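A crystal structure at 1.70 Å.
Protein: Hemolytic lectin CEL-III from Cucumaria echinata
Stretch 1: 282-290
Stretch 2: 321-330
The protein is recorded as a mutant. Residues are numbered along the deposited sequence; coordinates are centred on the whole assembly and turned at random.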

ATOM      1  N   VAL A 282     -13.873  10.861 -13.000  1.00 14.14           N
ATOM      2  CA  VAL A 282     -13.351  12.165 -13.406  1.00 14.44           C
ATOM      3  C   VAL A 282     -11.953  12.347 -12.809  1.00 14.97           C
ATOM      4  O   VAL A 282     -11.785  12.407 -11.589  1.00 14.00           O
ATOM      5  CB  VAL A 282     -14.282  13.281 -12.903  1.00 14.81           C
ATOM      6  CG1 VAL A 282     -13.722  14.666 -13.284  1.00 14.61           C
ATOM      7  CG2 VAL A 282     -15.675  13.074 -13.462  1.00 15.34           C
ATOM      8  N   PHE A 283     -10.959  12.401 -13.690  1.00 14.57           N
ATOM      9  CA  PHE A 283      -9.559  12.486 -13.267  1.00 15.77           C
ATOM     10  C   PHE A 283      -8.765  13.086 -14.430  1.00 16.91           C
ATOM     11  O   PHE A 283      -9.252  13.133 -15.552  1.00 16.35           O
ATOM     12  CB  PHE A 283      -9.022  11.092 -12.919  1.00 15.28           C
ATOM     13  CG  PHE A 283      -9.028  10.145 -14.080  1.00 16.48           C
ATOM     14  CD1 PHE A 283      -7.875   9.955 -14.842  1.00 15.31           C
ATOM     15  CD2 PHE A 283     -10.193   9.452 -14.418  1.00 16.08           C
ATOM     16  CE1 PHE A 283      -7.899   9.087 -15.939  1.00 16.36           C
ATOM     17  CE2 PHE A 283     -10.235   8.587 -15.515  1.00 17.96           C
ATOM     18  CZ  PHE A 283      -9.089   8.390 -16.264  1.00 17.14           C
ATOM     19  N   ASP A 284      -7.540  13.513 -14.133  1.00 17.86           N
ATOM     20  CA  ASP A 284      -6.648  14.082 -15.131  1.00 19.40           C
ATOM     21  C   ASP A 284      -5.712  12.990 -15.605  1.00 19.76           C
ATOM     22  O   ASP A 284      -5.238  12.171 -14.807  1.00 19.86           O
ATOM     23  CB  ASP A 284      -5.811  15.211 -14.522  1.00 20.24           C
ATOM     24  CG  ASP A 284      -6.550  16.550 -14.444  1.00 22.57           C
ATOM     25  OD1 ASP A 284      -7.562  16.782 -15.153  1.00 24.29           O
ATOM     26  OD2 ASP A 284      -6.071  17.404 -13.667  1.00 25.42           O
ATOM     27  N   ASP A 285      -5.428  13.010 -16.895  1.00 20.33           N
ATOM     28  CA  ASP A 285      -4.472  12.108 -17.516  1.00 20.99           C
ATOM     29  C   ASP A 285      -3.028  12.420 -17.121  1.00 20.14           C
ATOM     30  O   ASP A 285      -2.562  13.540 -17.334  1.00 19.60           O
ATOM     31  CB  ASP A 285      -4.557  12.323 -19.011  1.00 23.02           C
ATOM     32  CG  ASP A 285      -5.073  11.148 -19.734  1.00 28.40           C
ATOM     33  OD1 ASP A 285      -4.268  10.598 -20.528  1.00 36.04           O
ATOM     34  OD2 ASP A 285      -6.258  10.765 -19.525  1.00 33.06           O
ATOM     35  N   TRP A 286      -2.338  11.424 -16.574  1.00 19.46           N
ATOM     36  CA  TRP A 286      -0.887  11.483 -16.353  1.00 19.25           C
ATOM     37  C   TRP A 286      -0.244  10.280 -17.030  1.00 19.47           C
ATOM     38  O   TRP A 286      -0.781   9.167 -16.987  1.00 19.85           O
ATOM     39  CB  TRP A 286      -0.560  11.464 -14.841  1.00 19.60           C
ATOM     40  CG  TRP A 286      -0.888  12.724 -14.106  1.00 18.56           C
ATOM     41  CD1 TRP A 286      -2.130  13.209 -13.794  1.00 19.73           C
ATOM     42  CD2 TRP A 286       0.057  13.659 -13.566  1.00 18.10           C
ATOM     43  NE1 TRP A 286      -2.016  14.413 -13.111  1.00 19.79           N
ATOM     44  CE2 TRP A 286      -0.684  14.703 -12.958  1.00 19.77           C
ATOM     45  CE3 TRP A 286       1.456  13.729 -13.562  1.00 18.74           C
ATOM     46  CZ2 TRP A 286      -0.071  15.793 -12.334  1.00 18.68           C
ATOM     47  CZ3 TRP A 286       2.070  14.829 -12.945  1.00 18.95           C
ATOM     48  CH2 TRP A 286       1.303  15.835 -12.338  1.00 19.63           C
ATOM     49  N   GLU A 287       0.919  10.488 -17.624  1.00 19.03           N
ATOM     50  CA  GLU A 287       1.600   9.425 -18.337  1.00 19.31           C
ATOM     51  C   GLU A 287       2.033   8.324 -17.366  1.00 18.10           C
ATOM     52  O   GLU A 287       2.301   8.578 -16.183  1.00 17.90           O
ATOM     53  CB  GLU A 287       2.781   9.979 -19.115  1.00 20.57           C
ATOM     54  CG  GLU A 287       2.411  11.274 -19.885  1.00 25.91           C
ATOM     55  CD  GLU A 287       3.101  11.412 -21.223  1.00 33.76           C
ATOM     56  OE1 GLU A 287       3.230  12.551 -21.750  1.00 36.26           O
ATOM     57  OE2 GLU A 287       3.505  10.368 -21.763  1.00 37.88           O
ATOM     58  N   VAL A 288       2.056   7.089 -17.861  1.00 16.92           N
ATOM     59  CA  VAL A 288       2.545   5.963 -17.080  1.00 15.99           C
ATOM     60  C   VAL A 288       3.950   6.292 -16.562  1.00 15.73           C
ATOM     61  O   VAL A 288       4.861   6.590 -17.366  1.00 15.21           O
ATOM     62  CB  VAL A 288       2.575   4.665 -17.926  1.00 16.20           C
ATOM     63  CG1 VAL A 288       3.070   3.488 -17.095  1.00 16.50           C
ATOM     64  CG2 VAL A 288       1.196   4.388 -18.467  1.00 15.70           C
ATOM     65  N   PRO A 289       4.122   6.296 -15.220  1.00 15.53           N
ATOM     66  CA  PRO A 289       5.414   6.685 -14.645  1.00 15.12           C
ATOM     67  C   PRO A 289       6.509   5.687 -14.953  1.00 15.50           C
ATOM     68  O   PRO A 289       6.244   4.482 -15.104  1.00 14.72           O
ATOM     69  CB  PRO A 289       5.133   6.716 -13.142  1.00 14.37           C
ATOM     70  CG  PRO A 289       3.654   6.921 -13.042  1.00 15.42           C
ATOM     71  CD  PRO A 289       3.138   6.040 -14.158  1.00 15.18           C
ATOM     72  N   THR A 290       7.730   6.203 -15.055  1.00 15.05           N
ATOM     73  CA  THR A 290       8.888   5.385 -15.328  1.00 16.13           C
ATOM     74  C   THR A 290       9.861   5.494 -14.190  1.00 15.43           C
ATOM     75  O   THR A 290      10.077   6.590 -13.676  1.00 15.76           O
ATOM     76  CB  THR A 290       9.645   5.801 -16.604  1.00 16.51           C
ATOM     77  OG1 THR A 290       9.417   7.165 -16.889  1.00 21.35           O
ATOM     78  CG2 THR A 290       9.144   5.103 -17.721  1.00 18.84           C
ATOM     79  N   GLY A 321      -4.350  17.814  -4.321  1.00 23.20           N
ATOM     80  CA  GLY A 321      -4.970  17.410  -5.588  1.00 22.68           C
ATOM     81  C   GLY A 321      -3.994  16.738  -6.537  1.00 22.61           C
ATOM     82  O   GLY A 321      -4.250  15.629  -7.032  1.00 22.93           O
ATOM     83  N   VAL A 322      -2.867  17.391  -6.791  1.00 21.11           N
ATOM     84  CA  VAL A 322      -1.813  16.814  -7.646  1.00 21.21           C
ATOM     85  C   VAL A 322      -1.315  15.493  -7.058  1.00 20.51           C
ATOM     86  O   VAL A 322      -1.132  14.499  -7.787  1.00 20.10           O
ATOM     87  CB  VAL A 322      -0.616  17.793  -7.845  1.00 20.90           C
ATOM     88  CG1 VAL A 322       0.561  17.091  -8.519  1.00 21.51           C
ATOM     89  CG2 VAL A 322      -1.057  19.007  -8.658  1.00 21.48           C
ATOM     90  N   ALA A 323      -1.099  15.483  -5.749  1.00 19.58           N
ATOM     91  CA  ALA A 323      -0.566  14.307  -5.081  1.00 19.17           C
ATOM     92  C   ALA A 323      -1.524  13.125  -5.237  1.00 19.06           C
ATOM     93  O   ALA A 323      -1.067  12.000  -5.446  1.00 18.85           O
ATOM     94  CB  ALA A 323      -0.278  14.585  -3.614  1.00 19.18           C
ATOM     95  N   VAL A 324      -2.834  13.366  -5.155  1.00 18.38           N
ATOM     96  CA  VAL A 324      -3.793  12.234  -5.291  1.00 19.55           C
ATOM     97  C   VAL A 324      -3.824  11.686  -6.711  1.00 18.99           C
ATOM     98  O   VAL A 324      -3.967  10.458  -6.901  1.00 18.44           O
ATOM     99  CB  VAL A 324      -5.240  12.568  -4.783  1.00 20.15           C
ATOM    100  CG1 VAL A 324      -6.024  13.359  -5.812  1.00 21.20           C
ATOM    101  CG2 VAL A 324      -5.978  11.288  -4.397  1.00 22.43           C
ATOM    102  N   GLU A 325      -3.696  12.584  -7.695  1.00 17.89           N
ATOM    103  CA  GLU A 325      -3.637  12.217  -9.112  1.00 18.70           C
ATOM    104  C   GLU A 325      -2.415  11.343  -9.330  1.00 18.10           C
ATOM    105  O   GLU A 325      -2.505  10.283  -9.951  1.00 18.58           O
ATOM    106  CB  GLU A 325      -3.470  13.422 -10.044  1.00 19.55           C
ATOM    107  CG  GLU A 325      -4.600  14.427 -10.180  1.00 23.83           C
ATOM    108  CD  GLU A 325      -5.809  13.969 -10.967  1.00 25.71           C
ATOM    109  OE1 GLU A 325      -6.829  14.675 -10.849  1.00 29.37           O
ATOM    110  OE2 GLU A 325      -5.774  12.941 -11.677  1.00 29.31           O
ATOM    111  N   VAL A 326      -1.277  11.789  -8.798  1.00 17.37           N
ATOM    112  CA  VAL A 326      -0.022  11.069  -8.977  1.00 17.09           C
ATOM    113  C   VAL A 326      -0.044   9.709  -8.268  1.00 16.48           C
ATOM    114  O   VAL A 326       0.332   8.715  -8.871  1.00 16.29           O
ATOM    115  CB  VAL A 326       1.199  11.910  -8.558  1.00 17.27           C
ATOM    116  CG1 VAL A 326       2.493  11.059  -8.591  1.00 17.38           C
ATOM    117  CG2 VAL A 326       1.328  13.101  -9.509  1.00 16.68           C
ATOM    118  N   SER A 327      -0.527   9.669  -7.029  1.00 15.94           N
ATOM    119  CA  SER A 327      -0.610   8.402  -6.292  1.00 15.62           C
ATOM    120  C   SER A 327      -1.435   7.362  -7.074  1.00 15.44           C
ATOM    121  O   SER A 327      -1.026   6.198  -7.262  1.00 14.17           O
ATOM    122  CB  SER A 327      -1.259   8.627  -4.928  1.00 16.34           C
ATOM    123  OG  SER A 327      -1.062   7.482  -4.107  1.00 19.96           O
ATOM    124  N   SER A 328      -2.601   7.805  -7.523  1.00 13.91           N
ATOM    125  CA  SER A 328      -3.531   6.930  -8.261  1.00 14.58           C
ATOM    126  C   SER A 328      -2.949   6.512  -9.595  1.00 14.84           C
ATOM    127  O   SER A 328      -3.176   5.377 -10.059  1.00 14.93           O
ATOM    128  CB  SER A 328      -4.823   7.701  -8.526  1.00 14.21           C
ATOM    129  OG  SER A 328      -5.361   8.158  -7.293  1.00 13.57           O
ATOM    130  N   THR A 329      -2.230   7.423 -10.240  1.00 14.41           N
ATOM    131  CA  THR A 329      -1.524   7.085 -11.494  1.00 14.52           C
ATOM    132  C   THR A 329      -0.451   6.003 -11.286  1.00 14.85           C
ATOM    133  O   THR A 329      -0.405   5.020 -12.009  1.00 15.03           O
ATOM    134  CB  THR A 329      -0.937   8.348 -12.201  1.00 14.33           C
ATOM    135  OG1 THR A 329      -2.021   9.214 -12.572  1.00 15.93           O
ATOM    136  CG2 THR A 329      -0.137   7.963 -13.469  1.00 15.37           C
ATOM    137  N   ILE A 330       0.364   6.167 -10.261  1.00 14.68           N
ATOM    138  CA  ILE A 330       1.421   5.197  -9.916  1.00 15.71           C
ATOM    139  C   ILE A 330       0.800   3.834  -9.647  1.00 16.21           C
ATOM    140  O   ILE A 330       1.284   2.816 -10.137  1.00 15.89           O
ATOM    141  CB  ILE A 330       2.246   5.661  -8.685  1.00 15.72           C
ATOM    142  CG1 ILE A 330       3.107   6.868  -9.053  1.00 16.06           C
ATOM    143  CG2 ILE A 330       3.133   4.508  -8.121  1.00 16.47           C
ATOM    144  CD1 ILE A 330       3.691   7.600  -7.849  1.00 15.40           C
TER
HETATM  145  O   HOH W   1      -3.888   9.434 -14.490  1.00 21.95           O

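An irregular segment can pack against a helix without sharing its hydrogen-bonding pattern, provided that it packs on helix side chains recurring at three- and four-residue intervals and that backbone groups without partners in a helix or strand are met by side chains or water. The contact between residues 282-290 and the helix 321-330 of the hemolytic lectin CEL-III is a compact example. It buries 418 Å² over both sides, and three residues carry most of it: Trp286 from the extended segment, and Glu325 and Thr329 from the helix.

Trp286 covers the most surface. Its CA-to-CB bond points toward the helix, and its indole, with chi1 at -72°, reaches back along the helix to Val322. One face of the ring is covered by Val326, whose CG2 lies 3.9 Å from the centroid of the six-membered ring of Trp286 and only 9° off the ring normal. This is a CH-pi arrangement, with the methyl group placed squarely over that face. Val322 extends the apolar surface, its CG1 lying 4.1 Å from CZ2 of Trp286. The indole nitrogen plays a different part from the one its polarity might suggest: the nearest helix atom to NE1 of Trp286 is CB of Glu325, at 3.5 Å, so within this contact NE1 meets carbon and makes no hydrogen bond to the helix.

Glu325 supplies the direct polar link. With chi1 and chi2 both in the m well, its side chain carries the carboxylate to the backbone of the other segment, where N of Asp284 donates a hydrogen bond to OE2 of Glu325 at 3.1 Å with an angle of 154°. A main-chain amide in a segment without regular structure is thus bonded to a helix side chain. The same OE2 of Glu325 also lies 3.3 Å from O of Asp284, a pair of acceptors that are not hydrogen-bonded, and OD2 of Asp284 comes within 4.0 Å of OE1 of Glu325, bringing like charges close together. OD2 of Asp284 is, however, hydrogen-bonded elsewhere in the structure.

Thr329, one helical turn beyond Glu325, joins the polar and apolar parts of the contact. Its OG1 donates to O of Glu325 at 2.9 Å, a bond back along its own helix, and accepts a hydrogen bond from a water at 2.7 Å. That water also donates to O of Asp284 at 3.1 Å and accepts from N of Trp286 at 3.3 Å. One molecule therefore serves two backbone groups of the irregular segment and ties both to the helix. Both OG1 and CG2 of Thr329 lie near CB of Trp286, at 3.5 and 3.8 Å, and CG2 also lies 3.9 Å from CD of Pro289 and 3.7 Å from O of Glu287. Pro289 continues the packing to Ile330, with CG of the proline 4.0 Å from CG1 of the isoleucine.

The principle is visible in the spacing: Val322, Val326 and Thr329, like Glu325, recur at three- and four-residue intervals and so present one side of the helix to the segment.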